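PDB 5XUW: lysozyme C from Equus asinus, which hydrolyses the beta-1,4 linkages between N-acetylmuramic acid and N-acetylglucosamine in bacterial peptidoglycan, and carries one bound calcium ion. Local coordinates for residues A[29-34]-A[106-111]; A[62-67]-A[95-100]; A[3-8]-A[121-126]. All coordinates share one frame; numbering follows the deposited sequence.

Interaction 1: residues A[29-34]-A[106-111]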
loop_
_atom_site.group_PDB
_atom_site.type_symbol
_atom_site.label_atom_id
_atom_site.label_comp_id
_atom_site.label_asym_id
_atom_site.label_seq_id
_atom_site.Cartn_x
_atom_site.Cartn_y
_atom_site.Cartn_z
ATOM N N VAL A 29 2.862 7.245 2.190
ATOM C CA VAL A 29 4.255 6.886 1.923
ATOM C C VAL A 29 4.811 6.046 3.077
ATOM O O VAL A 29 5.511 5.051 2.853
ATOM C CB VAL A 29 5.130 8.131 1.644
ATOM C CG1 VAL A 29 6.587 7.747 1.447
ATOM C CG2 VAL A 29 4.637 8.856 0.399
ATOM N N CYS A 30 4.475 6.432 4.304
ATOM C CA CYS A 30 4.896 5.680 5.489
ATOM C C CYS A 30 4.394 4.238 5.453
ATOM O O CYS A 30 5.155 3.295 5.707
ATOM C CB CYS A 30 4.452 6.391 6.774
ATOM S SG CYS A 30 5.254 5.788 8.271
ATOM N N MET A 31 3.126 4.049 5.098
ATOM C CA MET A 31 2.581 2.692 5.003
ATOM C C MET A 31 3.416 1.884 4.010
ATOM O O MET A 31 3.798 0.754 4.303
ATOM C CB MET A 31 1.097 2.728 4.619
ATOM C CG MET A 31 0.444 1.373 4.368
ATOM S SD MET A 31 0.541 0.801 2.662
ATOM C CE MET A 31 -0.626 1.916 1.880
ATOM N N ALA A 32 3.757 2.472 2.867
ATOM C CA ALA A 32 4.558 1.747 1.883
ATOM C C ALA A 32 5.955 1.398 2.415
ATOM O O ALA A 32 6.442 0.288 2.182
ATOM C CB ALA A 32 4.657 2.528 0.589
ATOM N N GLU A 33 6.592 2.323 3.138
ATOM C CA GLU A 33 7.934 2.063 3.661
ATOM C C GLU A 33 7.923 0.851 4.581
ATOM O O GLU A 33 8.774 -0.028 4.468
ATOM C CB GLU A 33 8.527 3.256 4.424
ATOM C CG GLU A 33 9.997 3.021 4.762
ATOM C CD GLU A 33 10.731 4.202 5.370
ATOM O OE1 GLU A 33 10.185 5.315 5.476
ATOM O OE2 GLU A 33 11.901 3.989 5.759
ATOM N N TYR A 34 6.968 0.808 5.499
ATOM C CA TYR A 34 6.971 -0.251 6.502
ATOM C C TYR A 34 6.315 -1.555 6.037
ATOM O O TYR A 34 6.647 -2.612 6.559
ATOM C CB TYR A 34 6.438 0.290 7.837
ATOM C CG TYR A 34 7.419 1.305 8.392
ATOM C CD1 TYR A 34 8.548 0.889 9.110
ATOM C CD2 TYR A 34 7.280 2.663 8.132
ATOM C CE1 TYR A 34 9.479 1.798 9.580
ATOM C CE2 TYR A 34 8.217 3.575 8.582
ATOM C CZ TYR A 34 9.312 3.134 9.322
ATOM O OH TYR A 34 10.249 4.034 9.763
ATOM N N SER A 106 -5.743 1.309 9.080
ATOM C CA SER A 106 -5.417 0.224 10.012
ATOM C C SER A 106 -5.547 -1.181 9.408
ATOM O O SER A 106 -5.173 -2.147 10.048
ATOM C CB SER A 106 -6.236 0.333 11.301
ATOM O OG SER A 106 -5.854 1.492 12.015
ATOM N N ALA A 107 -6.083 -1.289 8.188
ATOM C CA ALA A 107 -5.949 -2.510 7.388
ATOM C C ALA A 107 -4.493 -2.967 7.237
ATOM O O ALA A 107 -4.222 -4.174 7.144
ATOM C CB ALA A 107 -6.576 -2.318 6.015
ATOM N N TRP A 108 -3.567 -2.008 7.206
ATOM C CA TRP A 108 -2.151 -2.298 7.013
ATOM C C TRP A 108 -1.468 -2.379 8.378
ATOM O O TRP A 108 -1.279 -1.373 9.059
ATOM C CB TRP A 108 -1.518 -1.232 6.123
ATOM C CG TRP A 108 -1.904 -1.339 4.664
ATOM C CD1 TRP A 108 -1.386 -2.204 3.745
ATOM C CD2 TRP A 108 -2.869 -0.533 3.956
ATOM N NE1 TRP A 108 -1.964 -1.993 2.513
ATOM C CE2 TRP A 108 -2.882 -0.978 2.614
ATOM C CE3 TRP A 108 -3.727 0.502 4.331
ATOM C CZ2 TRP A 108 -3.711 -0.403 1.643
ATOM C CZ3 TRP A 108 -4.543 1.071 3.382
ATOM C CH2 TRP A 108 -4.530 0.618 2.036
ATOM N N LYS A 109 -1.118 -3.592 8.779
ATOM C CA LYS A 109 -0.556 -3.814 10.118
ATOM C C LYS A 109 0.784 -3.105 10.338
ATOM O O LYS A 109 1.067 -2.648 11.446
ATOM C CB LYS A 109 -0.421 -5.307 10.399
ATOM C CG LYS A 109 -1.760 -6.041 10.413
ATOM C CD LYS A 109 -1.686 -7.301 11.262
ATOM C CE LYS A 109 -2.846 -8.245 10.989
ATOM N NZ LYS A 109 -2.710 -9.510 11.766
ATOM N N ALA A 110 1.608 -3.003 9.296
ATOM C CA ALA A 110 2.896 -2.306 9.433
ATOM C C ALA A 110 2.695 -0.790 9.605
ATOM O O ALA A 110 3.451 -0.150 10.339
ATOM C CB ALA A 110 3.819 -2.622 8.265
ATOM N N TRP A 111 1.671 -0.231 8.959
ATOM C CA TRP A 111 1.291 1.161 9.194
ATOM C C TRP A 111 0.855 1.353 10.648
ATOM O O TRP A 111 1.284 2.303 11.322
ATOM C CB TRP A 111 0.195 1.612 8.221
ATOM C CG TRP A 111 -0.249 3.024 8.475
ATOM C CD1 TRP A 111 0.340 4.174 8.025
ATOM C CD2 TRP A 111 -1.351 3.421 9.273
ATOM N NE1 TRP A 111 -0.335 5.277 8.510
ATOM C CE2 TRP A 111 -1.385 4.839 9.271
ATOM C CE3 TRP A 111 -2.329 2.721 9.988
ATOM C CZ2 TRP A 111 -2.361 5.561 9.958
ATOM C CZ3 TRP A 111 -3.289 3.443 10.672
ATOM C CH2 TRP A 111 -3.306 4.847 10.638
#
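M31 of helix 25-36 touches both tryptophans of 106-111, W111 with its CB and W108 with the rest of its side chain. M31 CB rests obliquely against W111, 3.8 Å from W111 CD1. CG extends anti to the backbone N (chi1 175°) and reaches W108, where M31 CG lies 3.6 Å from W108 CG. Bends at chi2 and chi3 then fold the thioether along the indole: SD sits almost squarely over the five-membered ring, 3.6 Å from its centroid, and CE over the six-membered ring, 3.8 Å from its centroid. This Met-aromatic contact with an added CH-pi contact occupies one face of W108, while CB of A107 lies over the rim of the other. The rotation of the indole is fixed further by its NE1, which donates to the carbonyl of F57, and its six-membered ring packs on A95, V98 and V99 of helix 89-100. The contact is buried within the C-type lysozyme fold, where helix 109-114, with W108 as its N-cap residue, meets helix 25-36. Farther along, Y34 O is 3.3 Å from A110 CB, and Y34 CB 3.9 Å from the same methyl. The backbone N of A110 is hydrogen-bonded to OE2 of E35, predicted to be catalytic.

Interaction 2: residues A[62-67]-A[95-100]; sequences KWWCKD and AKRVVR
The indole of W64 is pressed face-on against V98, whose CG2 methyl stands over the six-membered ring in a CH-pi contact, 3.6 Å from the centroid and 14° off the normal. V98 CG2 also comes within 3.5 Å of W64 CD2, and CG1 reaches CZ2, so that both branches of the valine bear on the indole. This is the tight, buried part of the contact. CB of W63 lies over the opposite face, toward the rim. In the C-type lysozyme fold the pair joins the loop after strand 59-60 to helix 89-100, bridging the beta-rich and helical parts of the molecule. The W64 side chain is about 7 Å from that of D53, predicted to be catalytic, consistent with a place at the substrate cleft. Toward partly exposed R97 the packing changes character. R97, bent at chi2 (73°), swings its guanidinium to the CZ3-CH2 edge of the indole, where R97 NH1 lies 3.3 Å from W64 CZ3. The two planes stand 84° apart, so the tryptophan presents its edge to a face of the guanidinium. The charge of R97 has its partner elsewhere: NH1 forms a salt bridge with OD1 of D101.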
loop_
_atom_site.group_PDB
_atom_site.type_symbol
_atom_site.label_atom_id
_atom_site.label_comp_id
_atom_site.label_asym_id
_atom_site.label_seq_id
_atom_site.Cartn_x
_atom_site.Cartn_y
_atom_site.Cartn_z
ATOM N N LYS A 62 -6.841 -12.752 -0.307
ATOM C CA LYS A 62 -8.115 -13.248 0.217
ATOM C C LYS A 62 -9.260 -12.280 -0.054
ATOM O O LYS A 62 -10.365 -12.714 -0.349
ATOM C CB LYS A 62 -8.002 -13.516 1.721
ATOM C CG LYS A 62 -9.313 -13.914 2.387
ATOM C CD LYS A 62 -9.071 -14.443 3.787
ATOM C CE LYS A 62 -10.374 -14.814 4.475
ATOM N NZ LYS A 62 -10.119 -15.424 5.809
ATOM N N TRP A 63 -9.006 -10.982 0.085
ATOM C CA TRP A 63 -10.041 -9.971 -0.106
ATOM C C TRP A 63 -9.876 -9.085 -1.324
ATOM O O TRP A 63 -10.877 -8.603 -1.851
ATOM C CB TRP A 63 -10.154 -9.089 1.146
ATOM C CG TRP A 63 -10.833 -9.769 2.322
ATOM C CD1 TRP A 63 -11.776 -10.763 2.275
ATOM C CD2 TRP A 63 -10.637 -9.473 3.706
ATOM N NE1 TRP A 63 -12.158 -11.114 3.544
ATOM C CE2 TRP A 63 -11.480 -10.335 4.443
ATOM C CE3 TRP A 63 -9.827 -8.564 4.398
ATOM C CZ2 TRP A 63 -11.539 -10.317 5.841
ATOM C CZ3 TRP A 63 -9.880 -8.544 5.795
ATOM C CH2 TRP A 63 -10.733 -9.420 6.500
ATOM N N TRP A 64 -8.639 -8.867 -1.774
ATOM C CA TRP A 64 -8.356 -7.763 -2.681
ATOM C C TRP A 64 -7.966 -8.181 -4.087
ATOM O O TRP A 64 -8.487 -7.629 -5.042
ATOM C CB TRP A 64 -7.295 -6.848 -2.059
ATOM C CG TRP A 64 -7.719 -6.379 -0.707
ATOM C CD1 TRP A 64 -7.118 -6.661 0.484
ATOM C CD2 TRP A 64 -8.866 -5.590 -0.400
ATOM N NE1 TRP A 64 -7.807 -6.080 1.517
ATOM C CE2 TRP A 64 -8.892 -5.418 1.004
ATOM C CE3 TRP A 64 -9.874 -5.000 -1.171
ATOM C CZ2 TRP A 64 -9.887 -4.681 1.651
ATOM C CZ3 TRP A 64 -10.869 -4.267 -0.528
ATOM C CH2 TRP A 64 -10.864 -4.113 0.874
ATOM N N CYS A 65 -7.048 -9.126 -4.214
ATOM C CA CYS A 65 -6.627 -9.626 -5.533
ATOM C C CYS A 65 -6.788 -11.129 -5.589
ATOM O O CYS A 65 -6.986 -11.789 -4.560
ATOM C CB CYS A 65 -5.173 -9.231 -5.843
ATOM S SG CYS A 65 -3.908 -9.956 -4.774
ATOM N N LYS A 66 -6.695 -11.672 -6.798
ATOM C CA LYS A 66 -6.789 -13.116 -6.987
ATOM C C LYS A 66 -5.532 -13.712 -7.618
ATOM O O LYS A 66 -5.012 -13.216 -8.612
ATOM C CB LYS A 66 -8.044 -13.499 -7.774
ATOM C CG LYS A 66 -8.121 -12.986 -9.199
ATOM C CD LYS A 66 -8.998 -13.882 -10.063
ATOM C CE LYS A 66 -9.243 -13.227 -11.408
ATOM N NZ LYS A 66 -9.606 -14.196 -12.477
ATOM N N ASP A 67 -5.010 -14.735 -6.963
ATOM C CA ASP A 67 -4.084 -15.662 -7.582
ATOM C C ASP A 67 -4.879 -16.962 -7.589
ATOM O O ASP A 67 -5.925 -17.049 -6.939
ATOM C CB ASP A 67 -2.743 -15.741 -6.827
ATOM C CG ASP A 67 -2.888 -16.109 -5.348
ATOM O OD1 ASP A 67 -3.748 -16.940 -4.992
ATOM O OD2 ASP A 67 -2.105 -15.576 -4.536
ATOM N N ALA A 95 -5.498 0.216 -3.370
ATOM C CA ALA A 95 -5.317 0.773 -2.017
ATOM C C ALA A 95 -6.407 1.812 -1.674
ATOM O O ALA A 95 -6.874 1.885 -0.526
ATOM C CB ALA A 95 -3.930 1.374 -1.871
ATOM N N LYS A 96 -6.815 2.594 -2.676
ATOM C CA LYS A 96 -7.950 3.516 -2.530
ATOM C C LYS A 96 -9.236 2.763 -2.132
ATOM O O LYS A 96 -9.969 3.225 -1.261
ATOM C CB LYS A 96 -8.170 4.316 -3.815
ATOM C CG LYS A 96 -7.132 5.394 -4.057
ATOM C CD LYS A 96 -7.368 6.106 -5.372
ATOM C CE LYS A 96 -6.381 7.239 -5.575
ATOM N NZ LYS A 96 -6.643 7.987 -6.828
ATOM N N ARG A 97 -9.493 1.613 -2.756
ATOM C CA ARG A 97 -10.620 0.745 -2.364
ATOM C C ARG A 97 -10.413 0.230 -0.929
ATOM O O ARG A 97 -11.335 0.301 -0.106
ATOM C CB ARG A 97 -10.830 -0.394 -3.403
ATOM C CG ARG A 97 -11.737 -1.575 -3.016
ATOM C CD ARG A 97 -13.229 -1.250 -2.992
ATOM N NE ARG A 97 -14.064 -2.364 -2.478
ATOM C CZ ARG A 97 -14.114 -2.780 -1.208
ATOM N NH1 ARG A 97 -13.377 -2.199 -0.266
ATOM N NH2 ARG A 97 -14.897 -3.809 -0.859
ATOM N N VAL A 98 -9.197 -0.217 -0.601
ATOM C CA VAL A 98 -8.940 -0.770 0.731
ATOM C C VAL A 98 -9.218 0.257 1.836
ATOM O O VAL A 98 -9.910 -0.085 2.805
ATOM C CB VAL A 98 -7.501 -1.323 0.877
ATOM C CG1 VAL A 98 -7.248 -1.806 2.301
ATOM C CG2 VAL A 98 -7.253 -2.454 -0.120
ATOM N N VAL A 99 -8.708 1.486 1.702
ATOM C CA VAL A 99 -8.873 2.487 2.795
ATOM C C VAL A 99 -10.295 2.913 3.066
ATOM O O VAL A 99 -10.566 3.405 4.153
ATOM C CB VAL A 99 -8.193 3.887 2.635
ATOM C CG1 VAL A 99 -6.867 3.962 3.332
ATOM C CG2 VAL A 99 -8.269 4.461 1.229
ATOM N N ARG A 100 -11.167 2.816 2.068
ATOM C CA ARG A 100 -12.558 3.222 2.248
ATOM C C ARG A 100 -13.340 2.228 3.119
ATOM O O ARG A 100 -14.414 2.564 3.605
ATOM C CB ARG A 100 -13.242 3.467 0.898
ATOM C CG ARG A 100 -12.657 4.659 0.162
ATOM C CD ARG A 100 -13.482 5.047 -1.054
ATOM N NE ARG A 100 -14.608 5.918 -0.711
ATOM C CZ ARG A 100 -15.604 6.247 -1.536
ATOM N NH1 ARG A 100 -15.653 5.777 -2.784
ATOM N NH2 ARG A 100 -16.577 7.050 -1.105
#

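Interaction 3: residues A[3-8]-A[121-126]; sequences FSKCEL and SEYLAS
K5 uses one side chain in two ways at Y123, donating from NZ to the backbone carbonyl while its CD lies over the ring of the same residue. In this C-type lysozyme the contact joins the start of helix 5-14 to the C-terminal loop, bringing segments near the two ends of the chain together beside the C6-C127 disulfide. The lysine runs extended from the helix, CG anti to the backbone N, and then turns at chi3 (68°), which carries NZ to the carbonyl. The bond from K5 NZ to Y123 O is 2.9 Å long and lies in the carbonyl plane, with a C=O...N angle of 150°. K5 CD lies over the Y123 ring, offset toward its rim, and is 3.5 Å from Y123 CZ. The ammonium itself stands off-centre, 4.2 Å from the centroid, in a cation-pi contact. The phenol OH is hydrogen-bonded to OE1 of E33 on helix 25-36, so this ring is held at its far end too. L124 CD2 packs 3.9 Å from K5 CG. The helix start is closed by a capping box, in which S4 OG accepts from E7 N and E7 OE1 accepts from S4 N. At the surface, next to the disulfide, C6 SG lies 3.3 Å from OG of S126.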
loop_
_atom_site.group_PDB
_atom_site.type_symbol
_atom_site.label_atom_id
_atom_site.label_comp_id
_atom_site.label_asym_id
_atom_site.label_seq_id
_atom_site.Cartn_x
_atom_site.Cartn_y
_atom_site.Cartn_z
ATOM N N PHE A 3 11.290 2.238 -5.023
ATOM C CA PHE A 3 11.132 3.693 -4.977
ATOM C C PHE A 3 12.052 4.312 -3.934
ATOM O O PHE A 3 12.329 3.693 -2.925
ATOM C CB PHE A 3 9.701 4.079 -4.583
ATOM C CG PHE A 3 8.691 3.914 -5.665
ATOM C CD1 PHE A 3 8.084 2.686 -5.890
ATOM C CD2 PHE A 3 8.304 5.005 -6.441
ATOM C CE1 PHE A 3 7.128 2.546 -6.891
ATOM C CE2 PHE A 3 7.347 4.873 -7.432
ATOM C CZ PHE A 3 6.759 3.643 -7.663
ATOM N N SER A 4 12.509 5.537 -4.174
ATOM C CA SER A 4 12.997 6.377 -3.084
ATOM C C SER A 4 11.756 6.935 -2.409
ATOM O O SER A 4 10.703 7.052 -3.036
ATOM C CB SER A 4 13.877 7.530 -3.569
ATOM O OG SER A 4 13.122 8.550 -4.201
ATOM N N LYS A 5 11.888 7.303 -1.142
ATOM C CA LYS A 5 10.768 7.905 -0.427
ATOM C C LYS A 5 10.158 9.073 -1.198
ATOM O O LYS A 5 8.950 9.137 -1.374
ATOM C CB LYS A 5 11.215 8.368 0.959
ATOM C CG LYS A 5 10.145 9.126 1.724
ATOM C CD LYS A 5 10.425 9.157 3.215
ATOM C CE LYS A 5 11.632 9.995 3.560
ATOM N NZ LYS A 5 11.853 9.997 5.036
ATOM N N CYS A 6 10.994 9.997 -1.666
ATOM C CA CYS A 6 10.479 11.185 -2.360
ATOM C C CYS A 6 9.899 10.902 -3.746
ATOM O O CYS A 6 8.922 11.542 -4.157
ATOM C CB CYS A 6 11.545 12.273 -2.430
ATOM S SG CYS A 6 11.894 12.966 -0.799
ATOM N N GLU A 7 10.495 9.951 -4.463
ATOM C CA GLU A 7 9.922 9.478 -5.711
ATOM C C GLU A 7 8.494 8.979 -5.496
ATOM O O GLU A 7 7.581 9.333 -6.256
ATOM C CB GLU A 7 10.760 8.344 -6.284
ATOM C CG GLU A 7 10.318 7.883 -7.659
ATOM C CD GLU A 7 11.109 6.686 -8.140
ATOM O OE1 GLU A 7 11.924 6.140 -7.359
ATOM O OE2 GLU A 7 10.895 6.302 -9.303
ATOM N N LEU A 8 8.310 8.150 -4.470
ATOM C CA LEU A 8 6.979 7.616 -4.180
ATOM C C LEU A 8 6.014 8.729 -3.795
ATOM O O LEU A 8 4.891 8.767 -4.284
ATOM C CB LEU A 8 7.026 6.531 -3.101
ATOM C CG LEU A 8 5.677 5.857 -2.810
ATOM C CD1 LEU A 8 5.083 5.220 -4.064
ATOM C CD2 LEU A 8 5.804 4.826 -1.694
ATOM N N SER A 121 5.448 15.086 10.468
ATOM C CA SER A 121 5.574 16.445 9.942
ATOM C C SER A 121 6.855 16.686 9.145
ATOM O O SER A 121 6.841 17.493 8.217
ATOM C CB SER A 121 5.495 17.482 11.071
ATOM O OG SER A 121 6.492 17.246 12.043
ATOM N N GLU A 122 7.939 16.003 9.513
ATOM C CA GLU A 122 9.223 16.120 8.803
ATOM C C GLU A 122 9.527 14.913 7.898
ATOM O O GLU A 122 10.577 14.881 7.251
ATOM C CB GLU A 122 10.367 16.278 9.802
ATOM C CG GLU A 122 10.184 17.411 10.805
ATOM C CD GLU A 122 11.316 17.501 11.821
ATOM O OE1 GLU A 122 12.189 16.601 11.861
ATOM O OE2 GLU A 122 11.329 18.481 12.599
ATOM N N TYR A 123 8.615 13.944 7.836
ATOM C CA TYR A 123 8.861 12.673 7.139
ATOM C C TYR A 123 9.117 12.880 5.639
ATOM O O TYR A 123 9.979 12.217 5.057
ATOM C CB TYR A 123 7.694 11.699 7.399
ATOM C CG TYR A 123 7.815 10.337 6.719
ATOM C CD1 TYR A 123 8.762 9.398 7.138
ATOM C CD2 TYR A 123 6.966 9.989 5.671
ATOM C CE1 TYR A 123 8.873 8.155 6.510
ATOM C CE2 TYR A 123 7.061 8.753 5.044
ATOM C CZ TYR A 123 8.013 7.836 5.457
ATOM O OH TYR A 123 8.101 6.612 4.814
ATOM N N LEU A 124 8.391 13.811 5.025
ATOM C CA LEU A 124 8.593 14.155 3.613
ATOM C C LEU A 124 9.303 15.501 3.435
ATOM O O LEU A 124 9.199 16.120 2.372
ATOM C CB LEU A 124 7.259 14.152 2.866
ATOM C CG LEU A 124 6.476 12.833 2.891
ATOM C CD1 LEU A 124 5.198 12.983 2.074
ATOM C CD2 LEU A 124 7.327 11.664 2.403
ATOM N N ALA A 125 10.080 15.918 4.433
ATOM C CA ALA A 125 10.727 17.233 4.404
ATOM C C ALA A 125 11.703 17.354 3.232
ATOM O O ALA A 125 11.781 18.396 2.603
ATOM C CB ALA A 125 11.424 17.528 5.727
ATOM N N SER A 126 12.404 16.273 2.911
ATOM C CA SER A 126 13.324 16.273 1.773
ATOM C C SER A 126 12.627 16.306 0.402
ATOM O O SER A 126 13.275 16.590 -0.604
ATOM C CB SER A 126 14.280 15.084 1.875
ATOM O OG SER A 126 13.582 13.847 1.891
#

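The three contacts are nested along the chain: 62-67/95-100 within the loop closed by 29-34/106-111, and that within the loop closed by 3-8/121-126. Interaction 1 is the middle one in space too, about 14 Å centre to centre from each of the others, which lie about 25 Å apart between centres on opposite sides of the chain's centre. Helix 89-100 joins interactions 1 and 2, while helices 25-36 and 5-14 join interactions 1 and 3, with A32 packed on L8. Helix 25-36 therefore connects helix 5-14 and the C-terminal loop with the core, and helix 89-100 carries the packing on toward the loop that follows strand 59-60, with the predicted catalytic E35 next to interaction 1.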